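Local coordinates for uncharacterized protein Rv3272 (Mycobacterium tuberculosis, PDB 5YX6) that binds fatty acyl-CoAs of varying chain length, palmitoyl-CoA most tightly, and probably acts as a family III CoA transferase in fatty acid metabolism, at residues V22-L31 against D175-V186; F66-T77 against V376-N387. All coordinates share one frame; numbering follows the deposited sequence.

Counted from the N terminus, the segments come in the order 22-31, 66-77, 175-186 and 376-387, so the two contacts cross: interaction 1 closes a loop from 22-31 to 175-186, and interaction 2 starts inside that loop and ends beyond it. Interaction 1 packs helix 23-33 against helix 173-196 in the core of the large Rossmann domain. Interaction 2 brings the C-terminal 376-387 back onto strand 74-77, which ends the parallel sheet within the chain. Their centres lie about 16 Å apart, and they meet where Gln29 OE1 probably accepts from Arg71 N and Pro25 O from Lys73 NZ.

Interaction 1 (V22-L31 against D175-V186)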
loop_
_atom_site.group_PDB
_atom_site.type_symbol
_atom_site.label_atom_id
_atom_site.label_comp_id
_atom_site.label_asym_id
_atom_site.label_seq_id
_atom_site.Cartn_x
_atom_site.Cartn_y
_atom_site.Cartn_z
ATOM N N VAL A 22 14.036 -1.959 -2.464
ATOM C CA VAL A 22 12.897 -2.571 -1.746
ATOM C C VAL A 22 11.634 -2.876 -2.571
ATOM O O VAL A 22 11.149 -4.004 -2.530
ATOM C CB VAL A 22 12.483 -1.703 -0.522
ATOM C CG1 VAL A 22 11.205 -2.248 0.139
ATOM C CG2 VAL A 22 13.621 -1.644 0.493
ATOM N N ALA A 23 11.104 -1.898 -3.303
ATOM C CA ALA A 23 9.816 -2.056 -4.002
ATOM C C ALA A 23 9.794 -3.235 -4.995
ATOM O O ALA A 23 8.975 -4.157 -4.867
ATOM C CB ALA A 23 9.453 -0.778 -4.712
ATOM N N GLY A 24 10.669 -3.189 -5.995
ATOM C CA GLY A 24 10.772 -4.262 -6.967
ATOM C C GLY A 24 11.068 -5.626 -6.365
ATOM O O GLY A 24 10.448 -6.623 -6.747
ATOM N N PRO A 25 12.039 -5.696 -5.444
ATOM C CA PRO A 25 12.286 -6.998 -4.811
ATOM C C PRO A 25 11.117 -7.544 -3.976
ATOM O O PRO A 25 11.010 -8.764 -3.871
ATOM C CB PRO A 25 13.505 -6.721 -3.926
ATOM C CG PRO A 25 14.232 -5.638 -4.657
ATOM C CD PRO A 25 13.151 -4.755 -5.210
ATOM N N LEU A 26 10.292 -6.688 -3.372
ATOM C CA LEU A 26 9.120 -7.170 -2.637
ATOM C C LEU A 26 8.158 -7.863 -3.583
ATOM O O LEU A 26 7.639 -8.930 -3.269
ATOM C CB LEU A 26 8.410 -6.030 -1.901
ATOM C CG LEU A 26 7.091 -6.359 -1.187
ATOM C CD1 LEU A 26 7.278 -7.425 -0.119
ATOM C CD2 LEU A 26 6.508 -5.102 -0.560
ATOM N N ALA A 27 7.930 -7.254 -4.745
ATOM C CA ALA A 27 7.118 -7.863 -5.793
ATOM C C ALA A 27 7.698 -9.224 -6.151
ATOM O O ALA A 27 6.970 -10.194 -6.297
ATOM C CB ALA A 27 7.053 -6.967 -7.019
ATOM N N GLY A 28 9.020 -9.295 -6.272
ATOM C CA GLY A 28 9.680 -10.562 -6.523
ATOM C C GLY A 28 9.421 -11.579 -5.421
ATOM O O GLY A 28 9.234 -12.765 -5.700
ATOM N N GLN A 29 9.418 -11.116 -4.171
ATOM C CA GLN A 29 9.189 -11.983 -3.021
ATOM C C GLN A 29 7.762 -12.520 -2.995
ATOM O O GLN A 29 7.542 -13.662 -2.619
ATOM C CB GLN A 29 9.490 -11.251 -1.710
ATOM C CG GLN A 29 9.377 -12.140 -0.474
ATOM C CD GLN A 29 10.468 -13.200 -0.443
ATOM O OE1 GLN A 29 11.654 -12.882 -0.343
ATOM N NE2 GLN A 29 10.072 -14.462 -0.511
ATOM N N VAL A 30 6.799 -11.685 -3.376
ATOM C CA VAL A 30 5.412 -12.114 -3.489
ATOM C C VAL A 30 5.273 -13.229 -4.517
ATOM O O VAL A 30 4.591 -14.215 -4.277
ATOM C CB VAL A 30 4.471 -10.946 -3.875
ATOM C CG1 VAL A 30 3.090 -11.474 -4.255
ATOM C CG2 VAL A 30 4.374 -9.924 -2.729
ATOM N N LEU A 31 5.918 -13.062 -5.663
ATOM C CA LEU A 31 5.918 -14.088 -6.702
ATOM C C LEU A 31 6.549 -15.401 -6.242
ATOM O O LEU A 31 6.040 -16.485 -6.550
ATOM C CB LEU A 31 6.649 -13.575 -7.948
ATOM C CG LEU A 31 5.876 -12.747 -8.986
ATOM C CD1 LEU A 31 4.465 -12.416 -8.543
ATOM C CD2 LEU A 31 6.630 -11.491 -9.373
ATOM N N ASP A 175 7.302 2.480 -1.045
ATOM C CA ASP A 175 8.021 1.288 -1.486
ATOM C C ASP A 175 7.188 0.020 -1.349
ATOM O O ASP A 175 7.000 -0.715 -2.308
ATOM C CB ASP A 175 9.311 1.105 -0.682
ATOM C CG ASP A 175 10.451 1.955 -1.196
ATOM O OD1 ASP A 175 10.297 2.564 -2.271
ATOM O OD2 ASP A 175 11.513 1.992 -0.534
ATOM N N ASN A 176 6.693 -0.238 -0.145
ATOM C CA ASN A 176 6.029 -1.498 0.114
ATOM C C ASN A 176 4.690 -1.571 -0.607
ATOM O O ASN A 176 4.349 -2.615 -1.169
ATOM C CB ASN A 176 5.882 -1.716 1.617
ATOM C CG ASN A 176 7.240 -1.913 2.305
ATOM O OD1 ASN A 176 8.082 -2.690 1.843
ATOM N ND2 ASN A 176 7.459 -1.197 3.400
ATOM N N ALA A 177 3.963 -0.462 -0.661
ATOM C CA ALA A 177 2.732 -0.425 -1.449
ATOM C C ALA A 177 3.016 -0.617 -2.937
ATOM O O ALA A 177 2.267 -1.310 -3.629
ATOM C CB ALA A 177 1.975 0.883 -1.222
ATOM N N SER A 178 4.101 -0.021 -3.430
ATOM C CA SER A 178 4.436 -0.141 -4.850
ATOM C C SER A 178 4.769 -1.576 -5.215
ATOM O O SER A 178 4.397 -2.048 -6.279
ATOM C CB SER A 178 5.610 0.767 -5.223
ATOM O OG SER A 178 5.221 2.129 -5.186
ATOM N N GLY A 179 5.465 -2.270 -4.324
ATOM C CA GLY A 179 5.757 -3.678 -4.513
ATOM C C GLY A 179 4.523 -4.538 -4.711
ATOM O O GLY A 179 4.489 -5.390 -5.595
ATOM N N HIS A 180 3.501 -4.316 -3.893
ATOM C CA HIS A 180 2.275 -5.102 -4.008
ATOM C C HIS A 180 1.487 -4.774 -5.274
ATOM O O HIS A 180 0.845 -5.660 -5.842
ATOM C CB HIS A 180 1.404 -4.913 -2.758
ATOM C CG HIS A 180 1.948 -5.625 -1.559
ATOM N ND1 HIS A 180 2.018 -6.998 -1.482
ATOM C CD2 HIS A 180 2.531 -5.156 -0.429
ATOM C CE1 HIS A 180 2.581 -7.347 -0.339
ATOM N NE2 HIS A 180 2.909 -6.248 0.314
ATOM N N VAL A 181 1.539 -3.515 -5.715
ATOM C CA VAL A 181 0.813 -3.103 -6.916
ATOM C C VAL A 181 1.465 -3.697 -8.167
ATOM O O VAL A 181 0.781 -4.171 -9.075
ATOM C CB VAL A 181 0.752 -1.572 -7.047
ATOM C CG1 VAL A 181 0.151 -1.195 -8.391
ATOM C CG2 VAL A 181 -0.081 -0.976 -5.924
ATOM N N LEU A 182 2.792 -3.698 -8.186
ATOM C CA LEU A 182 3.545 -4.329 -9.254
ATOM C C LEU A 182 3.243 -5.824 -9.335
ATOM O O LEU A 182 3.036 -6.364 -10.425
ATOM C CB LEU A 182 5.044 -4.110 -9.052
ATOM C CG LEU A 182 5.932 -4.701 -10.144
ATOM C CD1 LEU A 182 5.596 -4.138 -11.523
ATOM C CD2 LEU A 182 7.383 -4.438 -9.805
ATOM N N ALA A 183 3.249 -6.486 -8.179
ATOM C CA ALA A 183 2.934 -7.907 -8.102
ATOM C C ALA A 183 1.532 -8.160 -8.641
ATOM O O ALA A 183 1.307 -9.101 -9.411
ATOM C CB ALA A 183 3.059 -8.411 -6.670
ATOM N N GLN A 184 0.598 -7.310 -8.232
ATOM C CA GLN A 184 -0.764 -7.350 -8.751
ATOM C C GLN A 184 -0.762 -7.270 -10.286
ATOM O O GLN A 184 -1.411 -8.068 -10.971
ATOM C CB GLN A 184 -1.579 -6.206 -8.144
ATOM C CG GLN A 184 -2.923 -5.936 -8.789
ATOM C CD GLN A 184 -3.422 -4.528 -8.503
ATOM O OE1 GLN A 184 -3.486 -3.680 -9.396
ATOM N NE2 GLN A 184 -3.774 -4.271 -7.251
ATOM N N ALA A 185 0.005 -6.327 -10.820
ATOM C CA ALA A 185 0.022 -6.101 -12.255
ATOM C C ALA A 185 0.663 -7.258 -13.025
ATOM O O ALA A 185 0.225 -7.599 -14.116
ATOM C CB ALA A 185 0.734 -4.816 -12.553
ATOM N N VAL A 186 1.689 -7.874 -12.451
ATOM C CA VAL A 186 2.264 -9.062 -13.057
ATOM C C VAL A 186 1.235 -10.194 -13.076
ATOM O O VAL A 186 1.077 -10.884 -14.078
ATOM C CB VAL A 186 3.530 -9.522 -12.309
ATOM C CG1 VAL A 186 3.892 -10.931 -12.708
ATOM C CG2 VAL A 186 4.703 -8.558 -12.582
#
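Ala23 and Gly179 bring two helices of the Rossmann domain together, their CA atoms 4.4 Å apart. Helices 23-31 and 175-186 cross at -48° with 7.3 Å between their axes, a close approach that small residues permit. No hydrogen bond joins the segments.

The first group of contacts sets alkyl groups against backbone carbonyls. Ala23 O reaches Gly179 CA at 3.3 Å, and on the next turn the methyl of Ala27 meets Gly179 O. Ala23 CB in turn rests on Asp175 O. Leu26 extends CG anti to its own amide nitrogen (chi1 175°), which carries CD2 to 3.3 Å from Asn176 O and also near the His180 ring.

Apolar contacts continue along the helices: Ala27 CB meets Leu182 CD2 at 3.8 Å, and Val30 CG1 packs on Ala183 CB. The other branch of Val30, CG2, approaches the His180 ring obliquely. That ring lies at the subunit boundary, where ND1 is hydrogen-bonded to Gln184 NE2 of the second subunit.

At the loop end, Val22 flanks Asp175, the inferred catalytic nucleophile, whose backbone N is held by Asp146 OD2. Val22 crosses the Asp175 side chain at about a right angle, with Val22 CB 3.8 Å from Asp175 OD2, while Val22 CG1 lies 3.6 Å from Asn176 OD1.

Interaction 2 (F66-T77 against V376-N387); sequences FLPNNRGKKSVT and VTDPPPTAGEHN
Ser75 and His386 are joined by a reciprocal pair of hydrogen bonds. His386 N donates to Ser75 O at 2.8 Å, while Ser75 N donates to His386 ND1 from 21° out of the imidazole plane. An acceptor role for ND1 is consistent with a neutral ring protonated at NE2. Further along the strand, Thr77 N meets a lone pair of Asn387 OD1 at 2.7 Å, in the carbonyl plane. Ser75 OG is turned opposite the serine's own backbone N (chi1 179°), which brings it to Gly384 N, from which it accepts at 2.9 Å; it also bonds Glu42 OE1. At the other end, Gly72 N points almost straight at Pro379 O (175° at the hydrogen), though from above that carbonyl's plane.

Lys74 CB lies over one face of the His386 imidazole in a CH-pi contact, 3.7 Å from the centroid; the lysine amine continues to a salt bridge with Glu37. One water accepts from both Arg71 NH2 and Val376 N, and Arg71 NE donates to Pro68 O.

Prolines fill the middle. Pro380 CB packs obliquely on the Phe66 ring at CE2, and Pro380 CG meets Leu67 CD1 at 3.8 Å. Pro381 CD lies 3.2 Å from Asn70 O, and Pro381 CB packs on Ser75 CB.

The Asn70-Lys73 type II turn packs on Asp378-Pro381, and the Thr382-Glu385 type II turn lies beside Ser75 and Thr77. Strand 74-77 pairs in parallel with 37-42; the irregular 376-387 covers this strand, which ends the Rossmann-type parallel sheet within this chain.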
loop_
_atom_site.group_PDB
_atom_site.type_symbol
_atom_site.label_atom_id
_atom_site.label_comp_id
_atom_site.label_asym_id
_atom_site.label_seq_id
_atom_site.Cartn_x
_atom_site.Cartn_y
_atom_site.Cartn_z
ATOM N N PHE A 66 18.180 -6.247 2.368
ATOM C CA PHE A 66 18.284 -7.330 1.397
ATOM C C PHE A 66 17.569 -8.626 1.809
ATOM O O PHE A 66 16.796 -9.191 1.040
ATOM C CB PHE A 66 19.753 -7.651 1.109
ATOM C CG PHE A 66 19.936 -8.741 0.093
ATOM C CD1 PHE A 66 19.830 -8.457 -1.262
ATOM C CD2 PHE A 66 20.167 -10.050 0.486
ATOM C CE1 PHE A 66 19.977 -9.449 -2.211
ATOM C CE2 PHE A 66 20.314 -11.051 -0.451
ATOM C CZ PHE A 66 20.220 -10.751 -1.810
ATOM N N LEU A 67 17.831 -9.091 3.022
ATOM C CA LEU A 67 17.386 -10.421 3.434
ATOM C C LEU A 67 15.865 -10.684 3.390
ATOM O O LEU A 67 15.440 -11.741 2.912
ATOM C CB LEU A 67 17.906 -10.724 4.843
ATOM C CG LEU A 67 17.577 -12.133 5.339
ATOM C CD1 LEU A 67 18.869 -12.918 5.521
ATOM C CD2 LEU A 67 16.785 -12.103 6.621
ATOM N N PRO A 68 15.036 -9.745 3.886
ATOM C CA PRO A 68 13.612 -10.104 3.945
ATOM C C PRO A 68 12.914 -10.270 2.588
ATOM O O PRO A 68 11.919 -10.986 2.526
ATOM C CB PRO A 68 12.983 -8.931 4.707
ATOM C CG PRO A 68 14.100 -8.252 5.393
ATOM C CD PRO A 68 15.292 -8.433 4.510
ATOM N N ASN A 69 13.415 -9.644 1.527
ATOM C CA ASN A 69 12.701 -9.671 0.256
ATOM C C ASN A 69 13.377 -10.488 -0.861
ATOM O O ASN A 69 13.025 -10.341 -2.033
ATOM C CB ASN A 69 12.467 -8.244 -0.251
ATOM C CG ASN A 69 11.540 -7.442 0.648
ATOM O OD1 ASN A 69 10.613 -7.977 1.254
ATOM N ND2 ASN A 69 11.769 -6.142 0.704
ATOM N N ASN A 70 14.337 -11.342 -0.512
ATOM C CA ASN A 70 15.016 -12.154 -1.523
ATOM C C ASN A 70 15.182 -13.609 -1.116
ATOM O O ASN A 70 16.043 -14.310 -1.628
ATOM C CB ASN A 70 16.380 -11.544 -1.845
ATOM C CG ASN A 70 16.256 -10.164 -2.417
ATOM O OD1 ASN A 70 15.942 -9.992 -3.588
ATOM N ND2 ASN A 70 16.427 -9.167 -1.573
ATOM N N ARG A 71 14.353 -14.062 -0.189
ATOM C CA ARG A 71 14.384 -15.447 0.237
ATOM C C ARG A 71 13.825 -16.354 -0.857
ATOM O O ARG A 71 12.825 -16.026 -1.493
ATOM C CB ARG A 71 13.613 -15.602 1.547
ATOM C CG ARG A 71 14.225 -14.806 2.690
ATOM C CD ARG A 71 13.298 -14.652 3.873
ATOM N NE ARG A 71 12.093 -13.905 3.518
ATOM C CZ ARG A 71 10.891 -14.446 3.353
ATOM N NH1 ARG A 71 9.859 -13.682 3.026
ATOM N NH2 ARG A 71 10.723 -15.750 3.512
ATOM N N GLY A 72 14.505 -17.468 -1.112
ATOM C CA GLY A 72 14.012 -18.453 -2.058
ATOM C C GLY A 72 14.255 -18.027 -3.490
ATOM O O GLY A 72 13.804 -18.683 -4.427
ATOM N N LYS A 73 14.947 -16.911 -3.672
ATOM C CA LYS A 73 15.307 -16.494 -5.014
ATOM C C LYS A 73 16.604 -17.158 -5.452
ATOM O O LYS A 73 17.336 -17.715 -4.633
ATOM C CB LYS A 73 15.428 -14.979 -5.099
ATOM C CG LYS A 73 14.097 -14.268 -4.981
ATOM C CD LYS A 73 14.259 -12.769 -5.153
ATOM C CE LYS A 73 12.970 -12.011 -4.847
ATOM N NZ LYS A 73 13.177 -10.547 -5.062
ATOM N N LYS A 74 16.855 -17.132 -6.755
ATOM C CA LYS A 74 18.138 -17.536 -7.299
ATOM C C LYS A 74 18.906 -16.318 -7.775
ATOM O O LYS A 74 18.331 -15.243 -7.939
ATOM C CB LYS A 74 17.936 -18.565 -8.410
ATOM C CG LYS A 74 17.123 -19.721 -7.884
ATOM C CD LYS A 74 17.068 -20.912 -8.796
ATOM C CE LYS A 74 16.313 -22.040 -8.100
ATOM N NZ LYS A 74 16.127 -23.238 -8.967
ATOM N N SER A 75 20.208 -16.478 -7.983
ATOM C CA SER A 75 21.047 -15.352 -8.354
ATOM C C SER A 75 22.030 -15.659 -9.474
ATOM O O SER A 75 22.687 -16.707 -9.486
ATOM C CB SER A 75 21.820 -14.845 -7.123
ATOM O OG SER A 75 22.676 -13.757 -7.451
ATOM N N VAL A 76 22.105 -14.737 -10.428
ATOM C CA VAL A 76 23.164 -14.757 -11.412
ATOM C C VAL A 76 23.882 -13.426 -11.278
ATOM O O VAL A 76 23.270 -12.393 -10.991
ATOM C CB VAL A 76 22.666 -15.002 -12.872
ATOM C CG1 VAL A 76 21.900 -16.319 -12.959
ATOM C CG2 VAL A 76 21.824 -13.839 -13.384
ATOM N N THR A 77 25.195 -13.469 -11.448
ATOM C CA THR A 77 26.010 -12.279 -11.399
ATOM C C THR A 77 26.517 -11.992 -12.797
ATOM O O THR A 77 27.069 -12.863 -13.485
ATOM C CB THR A 77 27.162 -12.456 -10.393
ATOM O OG1 THR A 77 26.916 -11.623 -9.251
ATOM C CG2 THR A 77 28.513 -12.103 -11.004
ATOM N N VAL A 376 8.017 -19.034 2.034
ATOM C CA VAL A 376 9.132 -19.905 1.696
ATOM C C VAL A 376 10.112 -19.895 2.868
ATOM O O VAL A 376 10.258 -18.883 3.557
ATOM C CB VAL A 376 9.827 -19.479 0.363
ATOM C CG1 VAL A 376 10.705 -18.249 0.548
ATOM C CG2 VAL A 376 10.638 -20.630 -0.203
ATOM N N THR A 377 10.731 -21.042 3.135
ATOM C CA THR A 377 11.661 -21.159 4.258
ATOM C C THR A 377 13.114 -20.923 3.839
ATOM O O THR A 377 13.936 -20.541 4.672
ATOM C CB THR A 377 11.573 -22.550 4.929
ATOM O OG1 THR A 377 11.563 -23.574 3.920
ATOM C CG2 THR A 377 10.309 -22.665 5.763
ATOM N N ASP A 378 13.413 -21.144 2.556
ATOM C CA ASP A 378 14.758 -20.966 2.007
ATOM C C ASP A 378 15.352 -19.601 2.323
ATOM O O ASP A 378 14.640 -18.599 2.370
ATOM C CB ASP A 378 14.774 -21.154 0.482
ATOM C CG ASP A 378 14.151 -22.463 0.036
ATOM O OD1 ASP A 378 13.995 -23.382 0.869
ATOM O OD2 ASP A 378 13.815 -22.569 -1.164
ATOM N N PRO A 379 16.671 -19.566 2.542
ATOM C CA PRO A 379 17.412 -18.323 2.720
ATOM C C PRO A 379 17.592 -17.612 1.385
ATOM O O PRO A 379 17.324 -18.192 0.329
ATOM C CB PRO A 379 18.754 -18.805 3.264
ATOM C CG PRO A 379 18.936 -20.128 2.608
ATOM C CD PRO A 379 17.565 -20.738 2.558
ATOM N N PRO A 380 18.039 -16.356 1.423
ATOM C CA PRO A 380 18.421 -15.695 0.174
ATOM C C PRO A 380 19.591 -16.413 -0.489
ATOM O O PRO A 380 20.366 -17.068 0.209
ATOM C CB PRO A 380 18.822 -14.292 0.627
ATOM C CG PRO A 380 19.121 -14.433 2.086
ATOM C CD PRO A 380 18.184 -15.470 2.587
ATOM N N PRO A 381 19.713 -16.298 -1.819
ATOM C CA PRO A 381 20.873 -16.833 -2.543
ATOM C C PRO A 381 22.142 -16.028 -2.263
ATOM O O PRO A 381 22.056 -14.823 -2.029
ATOM C CB PRO A 381 20.471 -16.679 -4.013
ATOM C CG PRO A 381 19.586 -15.456 -4.009
ATOM C CD PRO A 381 18.804 -15.551 -2.709
ATOM N N THR A 382 23.301 -16.674 -2.316
ATOM C CA THR A 382 24.560 -15.943 -2.320
ATOM C C THR A 382 24.705 -15.281 -3.688
ATOM O O THR A 382 24.092 -15.713 -4.662
ATOM C CB THR A 382 25.770 -16.864 -2.026
ATOM O OG1 THR A 382 25.834 -17.923 -2.995
ATOM C CG2 THR A 382 25.651 -17.467 -0.635
ATOM N N ALA A 383 25.481 -14.211 -3.761
ATOM C CA ALA A 383 25.632 -13.483 -5.012
ATOM C C ALA A 383 26.214 -14.370 -6.124
ATOM O O ALA A 383 27.326 -14.879 -6.003
ATOM C CB ALA A 383 26.503 -12.262 -4.794
ATOM N N GLY A 384 25.454 -14.558 -7.199
ATOM C CA GLY A 384 25.940 -15.299 -8.347
ATOM C C GLY A 384 25.903 -16.806 -8.170
ATOM O O GLY A 384 26.505 -17.544 -8.957
ATOM N N GLU A 385 25.191 -17.257 -7.141
ATOM C CA GLU A 385 25.150 -18.668 -6.769
ATOM C C GLU A 385 24.798 -19.603 -7.925
ATOM O O GLU A 385 25.253 -20.744 -7.963
ATOM C CB GLU A 385 24.159 -18.868 -5.614
ATOM C CG GLU A 385 24.047 -20.309 -5.097
ATOM C CD GLU A 385 23.229 -20.417 -3.813
ATOM O OE1 GLU A 385 22.935 -19.369 -3.206
ATOM O OE2 GLU A 385 22.859 -21.548 -3.418
ATOM N N HIS A 386 24.020 -19.123 -8.885
ATOM C CA HIS A 386 23.544 -20.000 -9.947
ATOM C C HIS A 386 24.101 -19.663 -11.324
ATOM O O HIS A 386 23.499 -20.001 -12.343
ATOM C CB HIS A 386 22.017 -19.971 -9.972
ATOM C CG HIS A 386 21.399 -20.319 -8.654
ATOM N ND1 HIS A 386 21.082 -19.369 -7.709
ATOM C CD2 HIS A 386 21.089 -21.516 -8.102
ATOM C CE1 HIS A 386 20.580 -19.964 -6.642
ATOM N NE2 HIS A 386 20.576 -21.267 -6.855
ATOM N N ASN A 387 25.243 -18.986 -11.347
ATOM C CA ASN A 387 25.938 -18.697 -12.597
ATOM C C ASN A 387 26.155 -19.939 -13.462
ATOM O O ASN A 387 25.829 -19.937 -14.643
ATOM C CB ASN A 387 27.276 -18.017 -12.311
ATOM C CG ASN A 387 27.125 -16.529 -12.048
ATOM O OD1 ASN A 387 26.014 -16.002 -12.042
ATOM N ND2 ASN A 387 28.247 -15.841 -11.855
HETATM O O HOH W 1 8.306 -16.019 2.466
#